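PDB 3NYB: Poly(A) RNA polymerase protein 2 from Saccharomyces cerevisiae, which probably catalyses the addition of poly(A) tails to RNA as the polymerase subunit of TRAMP, an RNA surveillance complex, in partnership with the zinc-knuckle protein Air2. Local coordinates for residues K15-W20 against N298-L303; F196-P201 against G241-F246; L263-P268 against N273-G278. The protein carries 1 engineered substitution. All coordinates share one frame; numbering follows the deposited sequence.

Interaction 1 of 3, residues K15-W20 against N298-L303; sequences KEISDW and NRCFEL
I17 reaches from the first turn of helix 17-31 into the groove between C300 and L303, one turn apart on helix 282-304. Its CB points at that helix, and both branches that leave it are used. The short one, CG2, comes alongside the thiol of C300 and lies 3.7 Å from SG. The longer one starts with CG1 turned away from the backbone N (chi1 -155°), which carries it past the same sulfur, 4.1 Å from C300 SG. At the tip, CD1 bends off toward L303 and comes to rest 3.5 Å from its CB, the two side chains crossing at about a right angle. L303 is approached from a second quarter by W20, whose indole NE1 lies 4.4 Å from L303 CD1 at an oblique angle. The other methyl of L303, CD2, sits over the centre of the R299 guanidinium group, 4.2 Å above its plane. R299 NH1 forms a 3.1 Å salt bridge to OE1 of E302 in the same helix, the oxygen lying in the guanidinium plane, while NH2 bonds to S315 O farther along the chain. I316 packs on I17, W20 and L303 together, while W25 of Air2 packs on S18. The contact joins the beginning of the chain to its last long helix, consistent with a helical domain built from both ends of the sequence. Since the touching groups are almost all apolar and buried, shape and dispersion hold them together rather than directed bonds; the R299-E302 pair does not cross the contact.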
ATOM      1  N   LYS A  15      -4.529   0.397 -27.766  1.00 61.87           N
ATOM      2  CA  LYS A  15      -3.360   0.954 -28.444  1.00 70.00           C
ATOM      3  C   LYS A  15      -2.232   1.232 -27.464  1.00 77.48           C
ATOM      4  O   LYS A  15      -1.079   0.864 -27.700  1.00 80.14           O
ATOM      5  CB  LYS A  15      -3.733   2.243 -29.174  1.00 88.47           C
ATOM      6  CG  LYS A  15      -4.966   2.121 -30.057  1.00108.14           C
ATOM      7  CD  LYS A  15      -5.325   3.457 -30.698  1.00115.71           C
ATOM      8  CE  LYS A  15      -6.627   3.369 -31.480  1.00110.87           C
ATOM      9  NZ  LYS A  15      -7.032   4.703 -32.008  1.00105.49           N
ATOM     10  N   GLU A  16      -2.569   1.897 -26.364  1.00 81.36           N
ATOM     11  CA  GLU A  16      -1.594   2.172 -25.316  1.00 74.99           C
ATOM     12  C   GLU A  16      -1.641   1.077 -24.257  1.00 64.33           C
ATOM     13  O   GLU A  16      -2.664   0.870 -23.602  1.00 63.97           O
ATOM     14  CB  GLU A  16      -1.848   3.545 -24.684  1.00 73.75           C
ATOM     15  CG  GLU A  16      -1.563   4.732 -25.601  1.00 77.24           C
ATOM     16  CD  GLU A  16      -0.078   4.944 -25.842  1.00 90.18           C
ATOM     17  OE1 GLU A  16       0.702   3.997 -25.608  1.00 96.56           O
ATOM     18  OE2 GLU A  16       0.310   6.059 -26.265  1.00 93.24           O
ATOM     19  N   ILE A  17      -0.533   0.367 -24.095  1.00 55.66           N
ATOM     20  CA  ILE A  17      -0.477  -0.711 -23.121  1.00 55.83           C
ATOM     21  C   ILE A  17      -0.744  -0.169 -21.717  1.00 50.82           C
ATOM     22  O   ILE A  17      -1.301  -0.859 -20.871  1.00 60.86           O
ATOM     23  CB  ILE A  17       0.885  -1.419 -23.159  1.00 63.87           C
ATOM     24  CG1 ILE A  17       0.766  -2.851 -22.643  1.00 60.91           C
ATOM     25  CG2 ILE A  17       1.918  -0.640 -22.373  1.00 81.04           C
ATOM     26  CD1 ILE A  17       0.405  -3.843 -23.720  1.00 63.89           C
ATOM     27  N   SER A  18      -0.356   1.079 -21.487  1.00 55.63           N
ATOM     28  CA  SER A  18      -0.526   1.732 -20.195  1.00 56.33           C
ATOM     29  C   SER A  18      -1.986   2.037 -19.904  1.00 52.70           C
ATOM     30  O   SER A  18      -2.316   2.540 -18.832  1.00 56.77           O
ATOM     31  CB  SER A  18       0.274   3.028 -20.165  1.00 62.75           C
ATOM     32  OG  SER A  18       0.004   3.802 -21.326  1.00 76.11           O
ATOM     33  N   ASP A  19      -2.849   1.753 -20.875  1.00 55.72           N
ATOM     34  CA  ASP A  19      -4.297   1.889 -20.708  1.00 57.86           C
ATOM     35  C   ASP A  19      -4.906   0.525 -20.405  1.00 50.20           C
ATOM     36  O   ASP A  19      -5.675   0.379 -19.462  1.00 47.27           O
ATOM     37  CB  ASP A  19      -4.930   2.478 -21.965  1.00 67.67           C
ATOM     38  CG  ASP A  19      -4.526   3.922 -22.203  1.00 81.49           C
ATOM     39  OD1 ASP A  19      -3.618   4.417 -21.494  1.00 87.88           O
ATOM     40  OD2 ASP A  19      -5.119   4.559 -23.104  1.00 75.07           O
ATOM     41  N   TRP A  20      -4.583  -0.450 -21.249  1.00 40.70           N
ATOM     42  CA  TRP A  20      -4.646  -1.862 -20.910  1.00 43.08           C
ATOM     43  C   TRP A  20      -4.482  -1.977 -19.398  1.00 46.89           C
ATOM     44  O   TRP A  20      -5.384  -2.431 -18.677  1.00 34.58           O
ATOM     45  CB  TRP A  20      -3.450  -2.552 -21.571  1.00 58.86           C
ATOM     46  CG  TRP A  20      -3.604  -3.974 -22.068  1.00 60.80           C
ATOM     47  CD1 TRP A  20      -3.092  -4.494 -23.235  1.00 62.36           C
ATOM     48  CD2 TRP A  20      -4.268  -5.060 -21.404  1.00 43.94           C
ATOM     49  NE1 TRP A  20      -3.411  -5.825 -23.342  1.00 46.67           N
ATOM     50  CE2 TRP A  20      -4.119  -6.188 -22.251  1.00 54.46           C
ATOM     51  CE3 TRP A  20      -4.963  -5.172 -20.212  1.00 67.58           C
ATOM     52  CZ2 TRP A  20      -4.670  -7.426 -21.898  1.00 75.43           C
ATOM     53  CZ3 TRP A  20      -5.506  -6.409 -19.880  1.00 91.05           C
ATOM     54  CH2 TRP A  20      -5.357  -7.514 -20.722  1.00 91.95           C
ATOM     55  N   ASN A 298       8.688  -5.260 -18.278  1.00 49.06           N
ATOM     56  CA  ASN A 298       9.051  -6.325 -19.211  1.00 54.97           C
ATOM     57  C   ASN A 298       7.824  -6.844 -19.922  1.00 55.69           C
ATOM     58  O   ASN A 298       7.833  -7.054 -21.131  1.00 57.79           O
ATOM     59  CB  ASN A 298       9.737  -7.481 -18.489  1.00 56.46           C
ATOM     60  CG  ASN A 298      11.188  -7.203 -18.212  1.00 62.64           C
ATOM     61  OD1 ASN A 298      11.797  -6.337 -18.842  1.00 59.76           O
ATOM     62  ND2 ASN A 298      11.755  -7.931 -17.262  1.00 66.01           N
ATOM     63  N   ARG A 299       6.769  -7.054 -19.143  1.00 56.58           N
ATOM     64  CA  ARG A 299       5.490  -7.513 -19.659  1.00 54.57           C
ATOM     65  C   ARG A 299       4.942  -6.544 -20.706  1.00 51.51           C
ATOM     66  O   ARG A 299       4.517  -6.954 -21.788  1.00 44.45           O
ATOM     67  CB  ARG A 299       4.502  -7.670 -18.501  1.00 45.72           C
ATOM     68  CG  ARG A 299       3.109  -8.138 -18.886  1.00 44.20           C
ATOM     69  CD  ARG A 299       3.139  -9.454 -19.629  1.00 46.26           C
ATOM     70  NE  ARG A 299       1.880 -10.171 -19.512  1.00 45.41           N
ATOM     71  CZ  ARG A 299       1.705 -11.424 -19.912  1.00 50.55           C
ATOM     72  NH1 ARG A 299       2.719 -12.077 -20.465  1.00 52.80           N
ATOM     73  NH2 ARG A 299       0.523 -12.021 -19.759  1.00 43.95           N
ATOM     74  N   CYS A 300       4.954  -5.258 -20.385  1.00 50.55           N
ATOM     75  CA  CYS A 300       4.494  -4.251 -21.328  1.00 48.18           C
ATOM     76  C   CYS A 300       5.246  -4.327 -22.659  1.00 60.96           C
ATOM     77  O   CYS A 300       4.633  -4.281 -23.724  1.00 71.38           O
ATOM     78  CB  CYS A 300       4.606  -2.856 -20.718  1.00 47.40           C
ATOM     79  SG  CYS A 300       3.355  -2.510 -19.460  1.00 50.64           S
ATOM     80  N   PHE A 301       6.571  -4.441 -22.603  1.00 59.87           N
ATOM     81  CA  PHE A 301       7.348  -4.588 -23.826  1.00 46.42           C
ATOM     82  C   PHE A 301       6.859  -5.828 -24.567  1.00 54.60           C
ATOM     83  O   PHE A 301       6.550  -5.776 -25.758  1.00 61.95           O
ATOM     84  CB  PHE A 301       8.843  -4.718 -23.526  1.00 42.73           C
ATOM     85  CG  PHE A 301       9.444  -3.511 -22.860  1.00 55.78           C
ATOM     86  CD1 PHE A 301      10.346  -3.659 -21.819  1.00 59.25           C
ATOM     87  CD2 PHE A 301       9.113  -2.233 -23.272  1.00 65.85           C
ATOM     88  CE1 PHE A 301      10.908  -2.556 -21.202  1.00 58.56           C
ATOM     89  CE2 PHE A 301       9.672  -1.127 -22.658  1.00 64.03           C
ATOM     90  CZ  PHE A 301      10.570  -1.288 -21.621  1.00 58.00           C
ATOM     91  N   GLU A 302       6.773  -6.937 -23.839  1.00 54.91           N
ATOM     92  CA  GLU A 302       6.389  -8.228 -24.405  1.00 56.03           C
ATOM     93  C   GLU A 302       5.069  -8.213 -25.177  1.00 59.92           C
ATOM     94  O   GLU A 302       4.930  -8.913 -26.175  1.00 65.89           O
ATOM     95  CB  GLU A 302       6.338  -9.296 -23.311  1.00 59.55           C
ATOM     96  CG  GLU A 302       5.964 -10.680 -23.818  1.00 73.89           C
ATOM     97  CD  GLU A 302       5.714 -11.673 -22.694  1.00 87.31           C
ATOM     98  OE1 GLU A 302       5.490 -11.239 -21.544  1.00 86.06           O
ATOM     99  OE2 GLU A 302       5.737 -12.892 -22.965  1.00 96.84           O
ATOM    100  N   LEU A 303       4.103  -7.424 -24.716  1.00 62.16           N
ATOM    101  CA  LEU A 303       2.792  -7.374 -25.365  1.00 54.86           C
ATOM    102  C   LEU A 303       2.753  -6.361 -26.504  1.00 61.38           C
ATOM    103  O   LEU A 303       2.210  -6.639 -27.574  1.00 72.11           O
ATOM    104  CB  LEU A 303       1.685  -7.075 -24.347  1.00 54.35           C
ATOM    105  CG  LEU A 303       1.506  -8.077 -23.201  1.00 59.62           C
ATOM    106  CD1 LEU A 303       0.520  -7.549 -22.184  1.00 55.02           C
ATOM    107  CD2 LEU A 303       1.072  -9.449 -23.706  1.00 53.97           C
TER

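Interaction 2 of 3, residues F196-P201 against G241-F246; sequences FLHMHP and GYPVYF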
ATOM      1  N   PHE A 196       3.933   9.712  -2.956  1.00 47.43           N
ATOM      2  CA  PHE A 196       4.214   9.571  -4.380  1.00 43.88           C
ATOM      3  C   PHE A 196       3.192  10.294  -5.262  1.00 50.16           C
ATOM      4  O   PHE A 196       3.553  11.131  -6.090  1.00 68.90           O
ATOM      5  CB  PHE A 196       4.307   8.091  -4.740  1.00 40.20           C
ATOM      6  CG  PHE A 196       4.068   7.794  -6.193  1.00 39.91           C
ATOM      7  CD1 PHE A 196       5.074   7.973  -7.129  1.00 37.21           C
ATOM      8  CD2 PHE A 196       2.839   7.296  -6.618  1.00 29.11           C
ATOM      9  CE1 PHE A 196       4.855   7.678  -8.468  1.00 34.90           C
ATOM     10  CE2 PHE A 196       2.619   6.998  -7.952  1.00 24.95           C
ATOM     11  CZ  PHE A 196       3.629   7.192  -8.882  1.00 26.46           C
ATOM     12  N   LEU A 197       1.919   9.982  -5.078  1.00 38.53           N
ATOM     13  CA  LEU A 197       0.858  10.637  -5.837  1.00 39.36           C
ATOM     14  C   LEU A 197       0.945  12.156  -5.743  1.00 50.75           C
ATOM     15  O   LEU A 197       0.954  12.847  -6.757  1.00 68.42           O
ATOM     16  CB  LEU A 197      -0.520  10.159  -5.350  1.00 40.01           C
ATOM     17  CG  LEU A 197      -1.340   9.160  -6.184  1.00 39.53           C
ATOM     18  CD1 LEU A 197      -0.498   8.050  -6.786  1.00 42.80           C
ATOM     19  CD2 LEU A 197      -2.498   8.576  -5.372  1.00 37.31           C
ATOM     20  N   HIS A 198       1.021  12.672  -4.521  1.00 52.77           N
ATOM     21  CA  HIS A 198       0.889  14.106  -4.300  1.00 51.23           C
ATOM     22  C   HIS A 198       2.072  14.938  -4.760  1.00 63.04           C
ATOM     23  O   HIS A 198       1.935  16.144  -4.962  1.00 75.64           O
ATOM     24  CB  HIS A 198       0.543  14.414  -2.846  1.00 48.89           C
ATOM     25  CG  HIS A 198      -0.878  14.814  -2.644  1.00 73.33           C
ATOM     26  ND1 HIS A 198      -1.910  14.329  -3.433  1.00 80.47           N
ATOM     27  CD2 HIS A 198      -1.463  15.652  -1.758  1.00 86.17           C
ATOM     28  CE1 HIS A 198      -3.050  14.848  -3.037  1.00 82.85           C
ATOM     29  NE2 HIS A 198      -2.809  15.658  -2.014  1.00 89.10           N
ATOM     30  N   MET A 199       3.230  14.313  -4.934  1.00 53.51           N
ATOM     31  CA  MET A 199       4.374  15.068  -5.429  1.00 58.53           C
ATOM     32  C   MET A 199       4.954  14.534  -6.736  1.00 65.00           C
ATOM     33  O   MET A 199       6.161  14.542  -6.947  1.00 80.49           O
ATOM     34  CB  MET A 199       5.449  15.198  -4.356  1.00 59.17           C
ATOM     35  CG  MET A 199       5.888  13.913  -3.737  1.00 40.26           C
ATOM     36  SD  MET A 199       7.147  14.250  -2.502  1.00 63.31           S
ATOM     37  CE  MET A 199       8.455  14.876  -3.550  1.00187.11           C
ATOM     38  N   HIS A 200       4.079  14.084  -7.620  1.00 64.91           N
ATOM     39  CA  HIS A 200       4.494  13.598  -8.922  1.00 62.17           C
ATOM     40  C   HIS A 200       4.355  14.748  -9.908  1.00 68.92           C
ATOM     41  O   HIS A 200       3.299  15.377  -9.978  1.00 64.43           O
ATOM     42  CB  HIS A 200       3.609  12.420  -9.323  1.00 47.91           C
ATOM     43  CG  HIS A 200       3.883  11.883 -10.690  1.00 50.96           C
ATOM     44  ND1 HIS A 200       3.581  12.578 -11.842  1.00 53.58           N
ATOM     45  CD2 HIS A 200       4.398  10.696 -11.094  1.00 55.49           C
ATOM     46  CE1 HIS A 200       3.915  11.853 -12.894  1.00 58.00           C
ATOM     47  NE2 HIS A 200       4.411  10.704 -12.466  1.00 61.98           N
ATOM     48  N   PRO A 201       5.426  15.031 -10.667  1.00 63.79           N
ATOM     49  CA  PRO A 201       5.536  16.172 -11.589  1.00 55.26           C
ATOM     50  C   PRO A 201       4.243  16.472 -12.357  1.00 63.28           C
ATOM     51  O   PRO A 201       3.843  17.631 -12.468  1.00 63.74           O
ATOM     52  CB  PRO A 201       6.635  15.727 -12.550  1.00 58.79           C
ATOM     53  CG  PRO A 201       7.510  14.851 -11.717  1.00 65.14           C
ATOM     54  CD  PRO A 201       6.615  14.162 -10.721  1.00 57.05           C
ATOM     55  N   GLY A 241      -0.576  19.053   6.060  1.00117.02           N
ATOM     56  CA  GLY A 241      -1.293  18.206   5.123  1.00118.62           C
ATOM     57  C   GLY A 241      -0.597  18.089   3.781  1.00119.52           C
ATOM     58  O   GLY A 241      -1.207  17.714   2.780  1.00117.72           O
ATOM     59  N   TYR A 242       0.688  18.423   3.765  1.00117.74           N
ATOM     60  CA  TYR A 242       1.496  18.324   2.557  1.00108.88           C
ATOM     61  C   TYR A 242       2.604  17.294   2.743  1.00 93.25           C
ATOM     62  O   TYR A 242       3.444  17.441   3.628  1.00 97.53           O
ATOM     63  CB  TYR A 242       2.114  19.680   2.214  1.00120.52           C
ATOM     64  CG  TYR A 242       1.228  20.598   1.400  1.00131.42           C
ATOM     65  CD1 TYR A 242       0.996  20.353   0.052  1.00140.05           C
ATOM     66  CD2 TYR A 242       0.645  21.721   1.971  1.00132.93           C
ATOM     67  CE1 TYR A 242       0.195  21.193  -0.701  1.00146.06           C
ATOM     68  CE2 TYR A 242      -0.158  22.568   1.227  1.00138.34           C
ATOM     69  CZ  TYR A 242      -0.379  22.299  -0.110  1.00145.47           C
ATOM     70  OH  TYR A 242      -1.176  23.137  -0.858  1.00147.50           O
ATOM     71  N   PRO A 243       2.601  16.238   1.917  1.00 81.50           N
ATOM     72  CA  PRO A 243       3.680  15.246   1.914  1.00 77.59           C
ATOM     73  C   PRO A 243       5.042  15.910   1.731  1.00 75.24           C
ATOM     74  O   PRO A 243       5.181  16.834   0.930  1.00 71.31           O
ATOM     75  CB  PRO A 243       3.340  14.370   0.698  1.00 73.43           C
ATOM     76  CG  PRO A 243       2.325  15.165  -0.081  1.00 66.25           C
ATOM     77  CD  PRO A 243       1.543  15.864   0.969  1.00 72.07           C
ATOM     78  N   VAL A 244       6.038  15.425   2.464  1.00 73.85           N
ATOM     79  CA  VAL A 244       7.320  16.106   2.573  1.00 63.49           C
ATOM     80  C   VAL A 244       8.466  15.119   2.748  1.00 62.87           C
ATOM     81  O   VAL A 244       8.320  14.113   3.436  1.00 65.24           O
ATOM     82  CB  VAL A 244       7.306  17.053   3.791  1.00 53.72           C
ATOM     83  CG1 VAL A 244       8.671  17.112   4.458  1.00 54.63           C
ATOM     84  CG2 VAL A 244       6.824  18.427   3.390  1.00 48.34           C
ATOM     85  N   TYR A 245       9.604  15.396   2.119  1.00 56.00           N
ATOM     86  CA  TYR A 245      10.832  14.687   2.456  1.00 56.65           C
ATOM     87  C   TYR A 245      11.689  15.571   3.350  1.00 63.12           C
ATOM     88  O   TYR A 245      11.723  16.789   3.183  1.00 73.00           O
ATOM     89  CB  TYR A 245      11.663  14.346   1.217  1.00 59.40           C
ATOM     90  CG  TYR A 245      10.986  13.524   0.150  1.00 60.36           C
ATOM     91  CD1 TYR A 245       9.915  12.691   0.444  1.00 63.66           C
ATOM     92  CD2 TYR A 245      11.453  13.552  -1.157  1.00 63.31           C
ATOM     93  CE1 TYR A 245       9.306  11.934  -0.548  1.00 62.82           C
ATOM     94  CE2 TYR A 245      10.857  12.797  -2.149  1.00 75.64           C
ATOM     95  CZ  TYR A 245       9.783  11.990  -1.842  1.00 68.17           C
ATOM     96  OH  TYR A 245       9.194  11.244  -2.838  1.00 66.32           O
ATOM     97  N   PHE A 246      12.388  14.962   4.297  1.00 62.85           N
ATOM     98  CA  PHE A 246      13.461  15.664   4.987  1.00 65.53           C
ATOM     99  C   PHE A 246      14.631  14.729   5.252  1.00 68.05           C
ATOM    100  O   PHE A 246      14.435  13.530   5.417  1.00 69.75           O
ATOM    101  CB  PHE A 246      12.975  16.362   6.268  1.00 68.91           C
ATOM    102  CG  PHE A 246      12.277  15.459   7.249  1.00 68.49           C
ATOM    103  CD1 PHE A 246      12.990  14.809   8.240  1.00 63.47           C
ATOM    104  CD2 PHE A 246      10.901  15.303   7.207  1.00 67.29           C
ATOM    105  CE1 PHE A 246      12.346  13.994   9.155  1.00 67.83           C
ATOM    106  CE2 PHE A 246      10.253  14.492   8.119  1.00 58.68           C
ATOM    107  CZ  PHE A 246      10.977  13.835   9.094  1.00 60.09           C
TER
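M199 lays its thioether across one face of the Y245 ring, a Met-aromatic contact that joins the end of helix 186-198 to the strand 243-247 of a two-stranded antiparallel sheet. SD stands 3.9 Å from the ring centroid and only 27° off the ring normal, so the sulfur is truly above the face, displaced toward the hydroxyl-bearing end. The terminal methyl follows the same face, with CE 3.5 Å from CE2 of Y245. This placing depends on the shape of the methionine chain: CG sits between the backbone N and the carbonyl carbon, the next bond runs extended, and the last one bends (chi3 -65°) to fold the methyl over the ring. One residue back along the helix, H198 meets P243. Its CB is 3.4 Å from CG of the proline, while P243 CD approaches the imidazole at its edge, near the ring plane, 4.1 Å from CD2. F194, one turn earlier, packs under P243 and also meets the H198 ring, making a small aromatic and proline cluster on this side of the helix. The Air2 chain also packs here, its Y48 on M199 and V244 and its C49 on Y245. The Met-aromatic pair therefore lies next to the interface with the zinc-knuckle partner. M199 is also where the chain leaves the helix. Immediately after it, H200 fixes the start of the next helix as its N-cap: NE2 bonds to OE1 of E220, ND1 accepts from R202 N, and P201 CD lies 3.4 Å above one face of the imidazole.

Interaction 3 of 3, residues L263-P268 against N273-G278; sequences LAIQDP and NNISRG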
ATOM      1  N   LEU A 263      13.349   2.232   6.518  1.00 62.13           N
ATOM      2  CA  LEU A 263      12.310   3.194   6.187  1.00 53.09           C
ATOM      3  C   LEU A 263      12.026   4.099   7.376  1.00 58.20           C
ATOM      4  O   LEU A 263      11.810   3.619   8.484  1.00 61.23           O
ATOM      5  CB  LEU A 263      11.035   2.458   5.804  1.00 44.08           C
ATOM      6  CG  LEU A 263      10.133   3.095   4.750  1.00 38.22           C
ATOM      7  CD1 LEU A 263       8.701   2.609   4.940  1.00 45.19           C
ATOM      8  CD2 LEU A 263      10.195   4.601   4.827  1.00 41.58           C
ATOM      9  N   ALA A 264      12.022   5.407   7.139  1.00 58.97           N
ATOM     10  CA  ALA A 264      11.732   6.376   8.190  1.00 52.11           C
ATOM     11  C   ALA A 264      10.561   7.262   7.813  1.00 48.19           C
ATOM     12  O   ALA A 264      10.666   8.121   6.939  1.00 52.29           O
ATOM     13  CB  ALA A 264      12.944   7.215   8.482  1.00 43.01           C
ATOM     14  N   ILE A 265       9.439   7.036   8.475  1.00 42.32           N
ATOM     15  CA  ILE A 265       8.243   7.820   8.247  1.00 39.91           C
ATOM     16  C   ILE A 265       7.816   8.405   9.583  1.00 47.44           C
ATOM     17  O   ILE A 265       7.694   7.681  10.574  1.00 48.60           O
ATOM     18  CB  ILE A 265       7.111   6.956   7.656  1.00 35.53           C
ATOM     19  CG1 ILE A 265       7.464   6.513   6.245  1.00 39.68           C
ATOM     20  CG2 ILE A 265       5.812   7.721   7.624  1.00 40.02           C
ATOM     21  CD1 ILE A 265       6.515   5.482   5.690  1.00 39.69           C
ATOM     22  N   GLN A 266       7.608   9.719   9.606  1.00 47.00           N
ATOM     23  CA  GLN A 266       7.303  10.431  10.839  1.00 54.88           C
ATOM     24  C   GLN A 266       5.957  10.029  11.430  1.00 54.52           C
ATOM     25  O   GLN A 266       4.918  10.145  10.772  1.00 55.60           O
ATOM     26  CB  GLN A 266       7.338  11.939  10.596  1.00 60.19           C
ATOM     27  CG  GLN A 266       7.425  12.762  11.861  1.00 65.81           C
ATOM     28  CD  GLN A 266       7.952  14.153  11.603  1.00 63.87           C
ATOM     29  OE1 GLN A 266       7.389  14.903  10.800  1.00 67.97           O
ATOM     30  NE2 GLN A 266       9.040  14.511  12.286  1.00 51.73           N
ATOM     31  N   ASP A 267       5.984   9.558  12.674  1.00 58.26           N
ATOM     32  CA  ASP A 267       4.768   9.146  13.368  1.00 62.21           C
ATOM     33  C   ASP A 267       3.836  10.340  13.544  1.00 68.76           C
ATOM     34  O   ASP A 267       4.207  11.326  14.176  1.00 80.51           O
ATOM     35  CB  ASP A 267       5.115   8.537  14.729  1.00 63.68           C
ATOM     36  CG  ASP A 267       3.942   7.818  15.366  1.00 68.86           C
ATOM     37  OD1 ASP A 267       2.802   7.988  14.878  1.00 71.48           O
ATOM     38  OD2 ASP A 267       4.164   7.080  16.356  1.00 66.59           O
ATOM     39  N   PRO A 268       2.619  10.257  12.982  1.00 60.19           N
ATOM     40  CA  PRO A 268       1.681  11.385  13.014  1.00 53.89           C
ATOM     41  C   PRO A 268       1.268  11.804  14.414  1.00 65.55           C
ATOM     42  O   PRO A 268       0.822  12.929  14.593  1.00 68.89           O
ATOM     43  CB  PRO A 268       0.456  10.842  12.279  1.00 43.77           C
ATOM     44  CG  PRO A 268       0.964   9.772  11.431  1.00 46.96           C
ATOM     45  CD  PRO A 268       2.087   9.134  12.195  1.00 55.08           C
ATOM     46  N   ASN A 273       9.258   9.886  16.696  1.00 70.02           N
ATOM     47  CA  ASN A 273       9.724   8.599  16.184  1.00 73.85           C
ATOM     48  C   ASN A 273       9.076   8.198  14.858  1.00 66.97           C
ATOM     49  O   ASN A 273       8.008   8.700  14.500  1.00 70.64           O
ATOM     50  CB  ASN A 273       9.509   7.495  17.222  1.00 85.72           C
ATOM     51  CG  ASN A 273       8.112   6.906  17.169  1.00 83.05           C
ATOM     52  OD1 ASN A 273       7.939   5.689  17.263  1.00 70.17           O
ATOM     53  ND2 ASN A 273       7.109   7.764  17.013  1.00 84.61           N
ATOM     54  N   ASN A 274       9.720   7.296  14.125  1.00 58.90           N
ATOM     55  CA  ASN A 274       9.105   6.785  12.904  1.00 65.28           C
ATOM     56  C   ASN A 274       8.310   5.512  13.157  1.00 58.32           C
ATOM     57  O   ASN A 274       8.718   4.646  13.933  1.00 56.62           O
ATOM     58  CB  ASN A 274      10.121   6.629  11.757  1.00 69.51           C
ATOM     59  CG  ASN A 274      10.846   5.297  11.767  1.00 74.26           C
ATOM     60  OD1 ASN A 274      10.625   4.453  12.627  1.00 88.71           O
ATOM     61  ND2 ASN A 274      11.725   5.106  10.793  1.00 59.78           N
ATOM     62  N   ILE A 275       7.151   5.417  12.529  1.00 49.34           N
ATOM     63  CA  ILE A 275       6.325   4.237  12.709  1.00 55.60           C
ATOM     64  C   ILE A 275       6.831   3.067  11.868  1.00 41.61           C
ATOM     65  O   ILE A 275       6.314   1.958  11.976  1.00 55.33           O
ATOM     66  CB  ILE A 275       4.840   4.529  12.409  1.00 64.28           C
ATOM     67  CG1 ILE A 275       4.707   5.794  11.566  1.00 62.57           C
ATOM     68  CG2 ILE A 275       4.075   4.745  13.697  1.00 67.93           C
ATOM     69  CD1 ILE A 275       5.393   5.724  10.236  1.00 58.63           C
ATOM     70  N   SER A 276       7.857   3.315  11.054  1.00 35.63           N
ATOM     71  CA  SER A 276       8.382   2.303  10.135  1.00 45.55           C
ATOM     72  C   SER A 276       9.644   1.640  10.673  1.00 56.10           C
ATOM     73  O   SER A 276      10.300   0.867   9.967  1.00 47.79           O
ATOM     74  CB  SER A 276       8.705   2.922   8.774  1.00 52.67           C
ATOM     75  OG  SER A 276       8.289   4.271   8.705  1.00 61.05           O
ATOM     76  N   ARG A 277       9.990   1.958  11.914  1.00 62.96           N
ATOM     77  CA  ARG A 277      11.184   1.408  12.537  1.00 67.12           C
ATOM     78  C   ARG A 277      11.136  -0.113  12.519  1.00 62.97           C
ATOM     79  O   ARG A 277      12.149  -0.772  12.287  1.00 63.95           O
ATOM     80  CB  ARG A 277      11.316   1.918  13.975  1.00 82.06           C
ATOM     81  CG  ARG A 277      12.394   1.222  14.786  1.00 92.99           C
ATOM     82  CD  ARG A 277      13.776   1.632  14.332  1.00 98.53           C
ATOM     83  NE  ARG A 277      14.088   2.997  14.737  1.00109.74           N
ATOM     84  CZ  ARG A 277      14.802   3.311  15.812  1.00114.70           C
ATOM     85  NH1 ARG A 277      15.288   2.352  16.589  1.00107.87           N
ATOM     86  NH2 ARG A 277      15.035   4.586  16.105  1.00118.45           N
ATOM     87  N   GLY A 278       9.945  -0.661  12.749  1.00 57.32           N
ATOM     88  CA  GLY A 278       9.767  -2.097  12.860  1.00 46.31           C
ATOM     89  C   GLY A 278       9.888  -2.877  11.559  1.00 48.81           C
ATOM     90  O   GLY A 278       9.949  -4.108  11.576  1.00 54.44           O
TER
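D267 and N273 face each other where the chain doubles back, and they are joined twice. The backbone N of D267 donates to N273 O at 2.9 Å, in the carbonyl plane, and the N273 amide answers through its side chain: ND2 donates to D267 OD2 at 3.1 Å, almost straight at 163°. The anti lone pair of OD2 receives this bond, and the carboxylate and amide planes are turned 47° apart. With its CG anti to the backbone N (chi1 -167°), the aspartate lies alongside the returning chain, where I275 CG2 packs 3.5 Å from its CG. I275 also extends CD1 to within 3.3 Å of I265 CG2, and its N points to I265 O, a bond less certain because that oxygen sits too close to N274 in the model. Between these backbone bonds lies Q266 opposite N274, a non-hydrogen-bonded antiparallel pair with diverging side chains. N274 also opens a type I turn that runs to R277, in which S276 OG takes a weak bond from I265 N and S276 CB packs 3.8 Å from L263 CB. Farther out, D267 OD1 accepts from G269 N, an Asx turn, and Q266 NE2 binds E271 O, so the connecting residues are tied to the preceding strand. Strand 234-238 continues the pairing on the far side, where L236 bonds to A264 and Q266, and F187 of helix 186-198 packs on I275 and P268. A leucine in place of D267 would probably leave both the N273 amide and G269 N without their carboxylate acceptor and let the loop shift. The chemistry is that of a weakly paired reversal in which a single carboxylate, one oxygen for each side, links the returning chain to the turn that made it.

Overall arrangement
All three contacts belong to the largely helical part of the molecule, apart from the five-stranded sheet of the palm, and none of them includes a strand of that sheet. Interactions 2 and 3 are neighbours, their centres 16 Å apart, and they touch where F246 CZ lies 3.8 Å from Q266 NE2; helix 186-198, whose end supplies one side of interaction 2, also packs on interaction 3 through C191 and F187. Interaction 1 sits farther out, its centre 28 Å and 36 Å from those of interactions 2 and 3; it joins residues near the start of the chain to the last long helix, and the others form in the sequence between. Air2 reaches interactions 1 and 2 but not 263-268 or 273-278.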